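Local atomic coordinates of enoyl-CoA hydratase (Mycobacterium avium subsp. paratuberculosis, PDB entry 4LK5), a protein that probably adds water across the double bond of enoyl-CoA thioesters, as a lyase of the crotonase-like enoyl-CoA hydratase/isomerase family. Residues V82-S93 with P131-A141; S157-K168 with M193-A202. One frame throughout, in Å; residues are numbered along the deposited sequence.

Contact 1: V82-S93 with P131-A141; sequences VVRIGGAGRGFS and PVVAVVQGPAA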
loop_
_atom_site.group_PDB
_atom_site.type_symbol
_atom_site.label_atom_id
_atom_site.label_comp_id
_atom_site.label_asym_id
_atom_site.label_seq_id
_atom_site.Cartn_x
_atom_site.Cartn_y
_atom_site.Cartn_z
ATOM N N VAL C 82 14.180 -10.226 -21.167
ATOM C CA VAL C 82 14.316 -9.366 -19.991
ATOM C C VAL C 82 14.748 -8.031 -20.499
ATOM O O VAL C 82 15.383 -7.983 -21.537
ATOM C CB VAL C 82 15.414 -9.853 -19.021
ATOM C CG1 VAL C 82 15.480 -8.994 -17.749
ATOM C CG2 VAL C 82 15.191 -11.312 -18.656
ATOM N N VAL C 83 14.421 -6.962 -19.763
ATOM C CA VAL C 83 14.723 -5.596 -20.164
ATOM C C VAL C 83 15.383 -4.846 -18.983
ATOM O O VAL C 83 14.927 -4.928 -17.856
ATOM C CB VAL C 83 13.419 -4.884 -20.612
ATOM C CG1 VAL C 83 13.650 -3.392 -20.866
ATOM C CG2 VAL C 83 12.820 -5.539 -21.855
ATOM N N ARG C 84 16.484 -4.149 -19.219
ATOM C CA ARG C 84 17.095 -3.380 -18.145
ATOM C C ARG C 84 17.276 -1.952 -18.568
ATOM O O ARG C 84 17.752 -1.708 -19.658
ATOM C CB ARG C 84 18.443 -3.945 -17.688
ATOM C CG ARG C 84 19.218 -4.784 -18.690
ATOM C CD ARG C 84 20.687 -4.366 -18.831
ATOM N NE ARG C 84 21.488 -4.416 -17.608
ATOM C CZ ARG C 84 22.042 -3.356 -17.009
ATOM N NH1 ARG C 84 21.876 -2.127 -17.495
ATOM N NH2 ARG C 84 22.774 -3.518 -15.910
ATOM N N ILE C 85 16.885 -1.023 -17.698
ATOM C CA ILE C 85 17.144 0.393 -17.906
ATOM C C ILE C 85 18.171 0.765 -16.901
ATOM O O ILE C 85 18.096 0.328 -15.750
ATOM C CB ILE C 85 16.000 1.359 -17.517
ATOM C CG1 ILE C 85 14.712 0.635 -17.204
ATOM C CG2 ILE C 85 15.826 2.459 -18.565
ATOM C CD1 ILE C 85 14.099 0.004 -18.413
ATOM N N GLY C 86 19.071 1.639 -17.320
ATOM C CA GLY C 86 20.057 2.229 -16.445
ATOM C C GLY C 86 20.629 3.496 -17.057
ATOM O O GLY C 86 20.195 3.933 -18.134
ATOM N N GLY C 87 21.583 4.095 -16.342
ATOM C CA GLY C 87 22.272 5.304 -16.772
ATOM C C GLY C 87 23.755 5.200 -16.485
ATOM O O GLY C 87 24.136 4.593 -15.478
ATOM N N ALA C 88 24.587 5.796 -17.357
ATOM C CA ALA C 88 26.057 5.638 -17.290
ATOM C C ALA C 88 26.723 6.462 -16.178
ATOM O O ALA C 88 26.254 7.548 -15.815
ATOM C CB ALA C 88 26.702 5.946 -18.639
ATOM N N GLY C 89 27.826 5.926 -15.656
ATOM C CA GLY C 89 28.632 6.605 -14.659
ATOM C C GLY C 89 27.992 6.646 -13.285
ATOM O O GLY C 89 27.531 5.644 -12.794
ATOM N N ARG C 90 27.980 7.822 -12.671
ATOM C CA ARG C 90 27.607 7.970 -11.264
ATOM C C ARG C 90 26.096 7.788 -11.026
ATOM O O ARG C 90 25.691 7.073 -10.097
ATOM C CB ARG C 90 28.065 9.344 -10.743
ATOM C CG ARG C 90 27.915 9.531 -9.242
ATOM C CD ARG C 90 28.119 10.984 -8.847
ATOM N NE ARG C 90 27.194 11.402 -7.780
ATOM C CZ ARG C 90 26.711 12.640 -7.637
ATOM N NH1 ARG C 90 27.053 13.603 -8.495
ATOM N NH2 ARG C 90 25.869 12.930 -6.641
ATOM N N GLY C 91 25.281 8.430 -11.867
ATOM C CA GLY C 91 23.835 8.543 -11.653
ATOM C C GLY C 91 23.005 7.563 -12.451
ATOM O O GLY C 91 23.512 6.901 -13.354
ATOM N N PHE C 92 21.728 7.449 -12.067
ATOM C CA PHE C 92 20.748 6.682 -12.810
ATOM C C PHE C 92 20.052 7.639 -13.788
ATOM O O PHE C 92 20.157 7.461 -14.981
ATOM C CB PHE C 92 19.737 6.027 -11.858
ATOM C CG PHE C 92 18.553 5.410 -12.563
ATOM C CD1 PHE C 92 18.691 4.219 -13.273
ATOM C CD2 PHE C 92 17.299 6.038 -12.538
ATOM C CE1 PHE C 92 17.604 3.652 -13.936
ATOM C CE2 PHE C 92 16.204 5.459 -13.193
ATOM C CZ PHE C 92 16.359 4.273 -13.899
ATOM N N SER C 93 19.324 8.628 -13.265
ATOM C CA SER C 93 18.913 9.820 -14.024
ATOM C C SER C 93 18.387 10.880 -13.088
ATOM O O SER C 93 17.585 10.577 -12.186
ATOM C CB SER C 93 17.825 9.552 -15.055
ATOM O OG SER C 93 17.131 10.772 -15.344
ATOM N N PRO C 131 9.748 -9.152 -17.953
ATOM C CA PRO C 131 10.212 -8.437 -16.769
ATOM C C PRO C 131 11.051 -7.246 -17.186
ATOM O O PRO C 131 11.886 -7.373 -18.084
ATOM C CB PRO C 131 11.060 -9.482 -16.055
ATOM C CG PRO C 131 10.405 -10.770 -16.412
ATOM C CD PRO C 131 10.018 -10.594 -17.859
ATOM N N VAL C 132 10.797 -6.094 -16.577
ATOM C CA VAL C 132 11.575 -4.894 -16.833
ATOM C C VAL C 132 12.327 -4.503 -15.572
ATOM O O VAL C 132 11.708 -4.317 -14.532
ATOM C CB VAL C 132 10.672 -3.741 -17.261
ATOM C CG1 VAL C 132 11.510 -2.474 -17.425
ATOM C CG2 VAL C 132 9.951 -4.091 -18.550
ATOM N N VAL C 133 13.654 -4.381 -15.667
ATOM C CA VAL C 133 14.500 -4.199 -14.504
ATOM C C VAL C 133 15.135 -2.841 -14.478
ATOM O O VAL C 133 15.774 -2.481 -15.436
ATOM C CB VAL C 133 15.675 -5.181 -14.480
ATOM C CG1 VAL C 133 16.428 -5.045 -13.140
ATOM C CG2 VAL C 133 15.210 -6.599 -14.686
ATOM N N ALA C 134 14.979 -2.114 -13.369
ATOM C CA ALA C 134 15.652 -0.853 -13.145
ATOM C C ALA C 134 16.890 -1.016 -12.280
ATOM O O ALA C 134 16.842 -1.526 -11.172
ATOM C CB ALA C 134 14.717 0.159 -12.512
ATOM N N VAL C 135 17.994 -0.513 -12.793
ATOM C CA VAL C 135 19.304 -0.721 -12.237
ATOM C C VAL C 135 19.801 0.616 -11.748
ATOM O O VAL C 135 20.266 1.412 -12.526
ATOM C CB VAL C 135 20.261 -1.217 -13.342
ATOM C CG1 VAL C 135 21.673 -1.362 -12.792
ATOM C CG2 VAL C 135 19.762 -2.525 -13.924
ATOM N N VAL C 136 19.715 0.855 -10.454
ATOM C CA VAL C 136 19.890 2.188 -9.921
ATOM C C VAL C 136 21.227 2.259 -9.157
ATOM O O VAL C 136 21.285 1.828 -8.022
ATOM C CB VAL C 136 18.650 2.542 -9.063
ATOM C CG1 VAL C 136 18.696 3.971 -8.566
ATOM C CG2 VAL C 136 17.379 2.365 -9.887
ATOM N N GLN C 137 22.296 2.764 -9.796
ATOM C CA GLN C 137 23.644 2.748 -9.159
ATOM C C GLN C 137 23.875 4.024 -8.389
ATOM O O GLN C 137 24.738 4.056 -7.536
ATOM C CB GLN C 137 24.864 2.542 -10.107
ATOM C CG GLN C 137 24.630 2.117 -11.551
ATOM C CD GLN C 137 24.096 3.258 -12.403
ATOM O OE1 GLN C 137 24.497 4.439 -12.262
ATOM N NE2 GLN C 137 23.146 2.912 -13.288
ATOM N N GLY C 138 23.119 5.075 -8.691
ATOM C CA GLY C 138 23.291 6.322 -7.970
ATOM C C GLY C 138 22.024 7.129 -7.844
ATOM O O GLY C 138 20.974 6.570 -7.638
ATOM N N PRO C 139 22.120 8.464 -7.946
ATOM C CA PRO C 139 20.908 9.288 -7.791
ATOM C C PRO C 139 19.806 9.004 -8.807
ATOM O O PRO C 139 20.083 8.714 -9.986
ATOM C CB PRO C 139 21.434 10.718 -7.944
ATOM C CG PRO C 139 22.874 10.643 -7.540
ATOM C CD PRO C 139 23.359 9.272 -7.932
ATOM N N ALA C 140 18.567 9.011 -8.303
ATOM C CA ALA C 140 17.339 8.992 -9.109
ATOM C C ALA C 140 16.507 10.195 -8.674
ATOM O O ALA C 140 16.182 10.369 -7.477
ATOM C CB ALA C 140 16.552 7.713 -8.864
ATOM N N ALA C 141 16.136 11.032 -9.620
ATOM C CA ALA C 141 15.393 12.243 -9.253
ATOM C C ALA C 141 14.324 12.574 -10.265
ATOM O O ALA C 141 14.467 12.266 -11.444
ATOM C CB ALA C 141 16.361 13.408 -9.098
#
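Pro-139 O takes two backbone N-H groups from 82-93. The main bond comes from Phe-92 N at 2.9 Å and lies in the carbonyl plane. Ser-93 N adds a second, weak bond. Ala-141 N in turn donates to Ser-93 O. This short bridge follows the parallel pairing of strands 82-87 and 132-136. With helix 113-127 between them, the two strands form a beta-alpha-beta crossover in the crotonase fold. Four backbone bonds hold the pair, the shortest being Val-133 N to Val-83 O at 2.6 Å. Strand 45-50 extends the sheet beyond 82-87. In crotonase relatives the N-H groups of the oxyanion hole come from the chain just after these two segments, and the same is probably true here.

Phe-92 carries the largest share of the contact. Its CG is anti to the backbone N (chi1 170°), and one face of the ring lies against Val-136. Val-136 CG2 stands 4.2 Å from the centroid of the Phe-92 ring, 13° off the normal, a CH-pi contact. Phe-92 CD2 meets Ala-140 CB at 4.1 Å. Phe-162 of the neighbouring strand 161-163 packs on Val-136 and Ala-140 as well.

The two faces of the parallel strands differ. Arg-84 bends at chi2 and chi3. Val-135 CG2 lies over one face of its guanidinium, toward the rim, 3.7 Å from Arg-84 NH2. Helix 217-233 covers this face of the sheet, touching Arg-84, Val-133 and Val-135. On the other face, Val-83 and Val-132 lie side by side and point the same way. Cys-151 packs there against Ile-85 and Val-132, and Ile-85 CD1 meets Val-132 CG1 at 3.7 Å.

Contact 2: S157-K168 with M193-A202; sequences SENAFFMLAFTK and MALLPERLPA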
loop_
_atom_site.group_PDB
_atom_site.type_symbol
_atom_site.label_atom_id
_atom_site.label_comp_id
_atom_site.label_asym_id
_atom_site.label_seq_id
_atom_site.Cartn_x
_atom_site.Cartn_y
_atom_site.Cartn_z
ATOM N N SER C 157 22.007 0.154 -5.596
ATOM C CA SER C 157 23.260 0.245 -4.863
ATOM C C SER C 157 23.055 0.943 -3.525
ATOM O O SER C 157 22.184 1.816 -3.382
ATOM C CB SER C 157 24.263 1.074 -5.670
ATOM O OG SER C 157 25.358 1.467 -4.862
ATOM N N GLU C 158 23.892 0.615 -2.551
ATOM C CA GLU C 158 23.893 1.391 -1.320
ATOM C C GLU C 158 24.214 2.867 -1.599
ATOM O O GLU C 158 23.835 3.722 -0.815
ATOM C CB GLU C 158 24.817 0.778 -0.258
ATOM C CG GLU C 158 24.186 -0.475 0.323
ATOM C CD GLU C 158 24.782 -0.936 1.632
ATOM O OE1 GLU C 158 26.011 -1.162 1.669
ATOM O OE2 GLU C 158 23.996 -1.103 2.603
ATOM N N ASN C 159 24.871 3.158 -2.724
ATOM C CA ASN C 159 25.126 4.555 -3.146
ATOM C C ASN C 159 23.905 5.320 -3.653
ATOM O O ASN C 159 23.886 6.545 -3.638
ATOM C CB ASN C 159 26.203 4.608 -4.242
ATOM C CG ASN C 159 27.609 4.373 -3.697
ATOM O OD1 ASN C 159 27.827 4.327 -2.478
ATOM N ND2 ASN C 159 28.575 4.223 -4.609
ATOM N N ALA C 160 22.896 4.590 -4.107
ATOM C CA ALA C 160 21.703 5.185 -4.685
ATOM C C ALA C 160 20.854 5.920 -3.692
ATOM O O ALA C 160 20.852 5.612 -2.517
ATOM C CB ALA C 160 20.867 4.114 -5.349
ATOM N N PHE C 161 20.121 6.904 -4.192
ATOM C CA PHE C 161 19.001 7.481 -3.463
ATOM C C PHE C 161 17.904 7.941 -4.413
ATOM O O PHE C 161 18.127 8.124 -5.609
ATOM C CB PHE C 161 19.423 8.629 -2.549
ATOM C CG PHE C 161 19.948 9.850 -3.280
ATOM C CD1 PHE C 161 19.059 10.795 -3.845
ATOM C CD2 PHE C 161 21.331 10.069 -3.404
ATOM C CE1 PHE C 161 19.529 11.919 -4.516
ATOM C CE2 PHE C 161 21.796 11.194 -4.064
ATOM C CZ PHE C 161 20.897 12.118 -4.623
ATOM N N PHE C 162 16.723 8.149 -3.838
ATOM C CA PHE C 162 15.558 8.531 -4.568
ATOM C C PHE C 162 15.026 9.873 -4.097
ATOM O O PHE C 162 14.998 10.177 -2.908
ATOM C CB PHE C 162 14.499 7.435 -4.426
ATOM C CG PHE C 162 14.941 6.120 -4.984
ATOM C CD1 PHE C 162 15.792 5.280 -4.249
ATOM C CD2 PHE C 162 14.570 5.734 -6.248
ATOM C CE1 PHE C 162 16.219 4.061 -4.773
ATOM C CE2 PHE C 162 15.007 4.527 -6.780
ATOM C CZ PHE C 162 15.838 3.695 -6.044
HETATM N N MSE C 163 14.612 10.701 -5.043
HETATM C CA MSE C 163 14.006 11.954 -4.651
HETATM C C MSE C 163 13.048 12.491 -5.677
HETATM O O MSE C 163 13.427 12.809 -6.808
HETATM C CB MSE C 163 15.073 13.000 -4.390
HETATM C CG MSE C 163 14.303 14.233 -3.946
HETATM SE SE MSE C 163 15.559 15.464 -3.126
HETATM C CE MSE C 163 16.640 15.661 -4.764
ATOM N N LEU C 164 11.794 12.621 -5.263
ATOM C CA LEU C 164 10.797 13.257 -6.072
ATOM C C LEU C 164 10.976 14.763 -5.991
ATOM O O LEU C 164 10.316 15.426 -5.205
ATOM C CB LEU C 164 9.432 12.883 -5.557
ATOM C CG LEU C 164 9.042 11.439 -5.794
ATOM C CD1 LEU C 164 7.583 11.302 -5.378
ATOM C CD2 LEU C 164 9.215 11.050 -7.241
ATOM N N ALA C 165 11.847 15.282 -6.848
ATOM C CA ALA C 165 12.308 16.676 -6.776
ATOM C C ALA C 165 11.306 17.697 -7.270
ATOM O O ALA C 165 11.413 18.868 -6.937
ATOM C CB ALA C 165 13.610 16.835 -7.552
ATOM N N PHE C 166 10.314 17.257 -8.025
ATOM C CA PHE C 166 9.467 18.168 -8.795
ATOM C C PHE C 166 9.167 19.482 -8.057
ATOM O O PHE C 166 9.309 20.592 -8.577
ATOM C CB PHE C 166 8.165 17.480 -9.130
ATOM C CG PHE C 166 8.340 16.166 -9.804
ATOM C CD1 PHE C 166 8.636 16.104 -11.151
ATOM C CD2 PHE C 166 8.192 14.980 -9.089
ATOM C CE1 PHE C 166 8.776 14.892 -11.774
ATOM C CE2 PHE C 166 8.341 13.760 -9.703
ATOM C CZ PHE C 166 8.637 13.715 -11.044
ATOM N N THR C 167 8.765 19.320 -6.829
ATOM C CA THR C 167 8.199 20.391 -6.016
ATOM C C THR C 167 9.226 21.465 -5.585
ATOM O O THR C 167 8.863 22.547 -5.173
ATOM C CB THR C 167 7.499 19.692 -4.803
ATOM O OG1 THR C 167 6.078 19.799 -4.939
ATOM C CG2 THR C 167 7.972 20.209 -3.478
ATOM N N LYS C 168 10.506 21.132 -5.654
ATOM C CA LYS C 168 11.578 22.080 -5.346
ATOM C C LYS C 168 11.721 23.136 -6.427
ATOM O O LYS C 168 12.328 24.163 -6.203
ATOM C CB LYS C 168 12.913 21.353 -5.185
ATOM C CG LYS C 168 13.026 20.653 -3.835
ATOM C CD LYS C 168 14.425 20.080 -3.552
ATOM C CE LYS C 168 14.790 20.238 -2.073
ATOM N NZ LYS C 168 15.473 19.046 -1.488
HETATM N N MSE C 193 7.135 12.102 0.209
HETATM C CA MSE C 193 8.171 12.217 -0.770
HETATM C C MSE C 193 7.861 13.356 -1.670
HETATM O O MSE C 193 8.753 14.062 -2.110
HETATM C CB MSE C 193 8.274 10.972 -1.623
HETATM C CG MSE C 193 8.996 9.879 -0.837
HETATM SE SE MSE C 193 9.268 8.294 -2.013
HETATM C CE MSE C 193 10.750 9.019 -3.105
ATOM N N ALA C 194 6.581 13.542 -1.960
ATOM C CA ALA C 194 6.148 14.529 -2.939
ATOM C C ALA C 194 6.118 15.941 -2.363
ATOM O O ALA C 194 6.523 16.876 -3.028
ATOM C CB ALA C 194 4.762 14.160 -3.455
ATOM N N LEU C 195 5.599 16.095 -1.140
ATOM C CA LEU C 195 5.462 17.421 -0.543
ATOM C C LEU C 195 6.698 17.872 0.227
ATOM O O LEU C 195 6.922 19.081 0.384
ATOM C CB LEU C 195 4.246 17.514 0.388
ATOM C CG LEU C 195 2.837 17.403 -0.202
ATOM C CD1 LEU C 195 1.832 17.636 0.922
ATOM C CD2 LEU C 195 2.572 18.365 -1.348
ATOM N N LEU C 196 7.479 16.924 0.727
ATOM C CA LEU C 196 8.647 17.253 1.525
ATOM C C LEU C 196 9.807 16.484 0.985
ATOM O O LEU C 196 10.479 15.760 1.714
ATOM C CB LEU C 196 8.425 16.873 2.989
ATOM C CG LEU C 196 7.344 17.692 3.654
ATOM C CD1 LEU C 196 6.817 16.944 4.876
ATOM C CD2 LEU C 196 7.883 19.070 4.018
ATOM N N PRO C 197 10.079 16.651 -0.305
ATOM C CA PRO C 197 11.115 15.816 -0.888
ATOM C C PRO C 197 12.429 15.880 -0.114
ATOM O O PRO C 197 12.817 16.952 0.372
ATOM C CB PRO C 197 11.253 16.367 -2.290
ATOM C CG PRO C 197 10.755 17.759 -2.195
ATOM C CD PRO C 197 9.673 17.752 -1.191
ATOM N N GLU C 198 13.054 14.709 0.033
ATOM C CA GLU C 198 14.358 14.499 0.694
ATOM C C GLU C 198 15.074 13.391 -0.075
ATOM O O GLU C 198 14.448 12.599 -0.782
ATOM C CB GLU C 198 14.185 14.008 2.141
ATOM C CG GLU C 198 13.863 15.084 3.175
ATOM C CD GLU C 198 14.966 16.124 3.297
ATOM O OE1 GLU C 198 16.108 15.859 2.834
ATOM O OE2 GLU C 198 14.691 17.209 3.841
ATOM N N ARG C 199 16.389 13.317 0.071
ATOM C CA ARG C 199 17.173 12.246 -0.542
ATOM C C ARG C 199 16.908 11.007 0.265
ATOM O O ARG C 199 17.396 10.871 1.381
ATOM C CB ARG C 199 18.673 12.587 -0.533
ATOM C CG ARG C 199 19.007 13.782 -1.411
ATOM C CD ARG C 199 20.473 14.146 -1.469
ATOM N NE ARG C 199 20.664 15.343 -2.314
ATOM C CZ ARG C 199 21.804 15.685 -2.923
ATOM N NH1 ARG C 199 22.891 14.928 -2.801
ATOM N NH2 ARG C 199 21.860 16.792 -3.656
ATOM N N LEU C 200 16.100 10.117 -0.279
ATOM C CA LEU C 200 15.743 8.887 0.420
ATOM C C LEU C 200 16.787 7.803 0.071
ATOM O O LEU C 200 16.772 7.305 -1.048
ATOM C CB LEU C 200 14.341 8.427 0.009
ATOM C CG LEU C 200 13.942 7.153 0.752
ATOM C CD1 LEU C 200 13.247 7.497 2.041
ATOM C CD2 LEU C 200 13.052 6.273 -0.098
ATOM N N PRO C 201 17.674 7.431 1.026
ATOM C CA PRO C 201 18.721 6.429 0.697
ATOM C C PRO C 201 18.196 5.005 0.506
ATOM O O PRO C 201 17.293 4.528 1.225
ATOM C CB PRO C 201 19.680 6.475 1.900
ATOM C CG PRO C 201 18.812 6.927 3.042
ATOM C CD PRO C 201 17.706 7.814 2.456
ATOM N N ALA C 202 18.811 4.343 -0.456
ATOM C CA ALA C 202 18.459 3.004 -0.863
ATOM C C ALA C 202 17.969 2.169 0.290
ATOM O O ALA C 202 16.911 1.549 0.221
ATOM C CB ALA C 202 19.667 2.340 -1.494
HETATM O O HOH W 1 7.784 16.625 -5.277
#
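The planes of the Phe-161 ring and the Arg-199 guanidinium are nearly parallel, 16° apart, but offset, with the guanidinium over the CZ end of the ring. Arg-199 runs extended from CG to NE across one face of the ring. Its CD sits 4.0 Å from the centroid of the Phe-161 ring, a CH-pi contact. Phe-161 CG is held between its own backbone N and carbonyl carbon (chi1 66°), and this torsion puts one face of the ring under the Arg-199 chain. Phe-162 points to the opposite face of the small sheet from Phe-161. Its ring turns an edge to Leu-200 O, which lies in the ring plane.

Behind these side chains is a short antiparallel pairing of 161-163 with 200-201, part of a small three-stranded sheet of the crotonase fold. Phe-162 and Leu-200 form a hydrogen-bonded pair, with Phe-162 N to Leu-200 O and Leu-200 N to Phe-162 O both 2.9 Å. Ala-202 N also bonds to Ala-160 O, from above the carbonyl plane.

Further along, Leu-164 crosses selenomethionine Met-193 at about a right angle, with Leu-164 CD1 3.8 Å from Met-193 CB. Thr-167 crosses Pro-197 in the same way, CG2 against CD. One water donates to Leu-164 O and to Ala-194 O, and accepts from Thr-167 N. The part around Thr-167 and 194-198 meets the third subunit, whose Arg-230 forms a salt bridge with Glu-198 and whose Phe-239 packs on Thr-167.

Overall arrangement
The two contacts come in series along the chain, and their centres are about 15 Å apart. Contact 1 joins neighbouring strands of the six-stranded sheet and then passes into strand 139-141. That strand belongs to the small sheet, where it pairs with 161-163, the first partner in contact 2. Probable hydrogen bonds Ala-140 N to Phe-161 O and Ala-140 O to Met-163 N, each 2.9 Å, join them. Strand 200-201 is the far edge of this sheet within the chain. Contact 1 lies nearer the centre of the chain, while contact 2 lies farther out and reaches the third subunit.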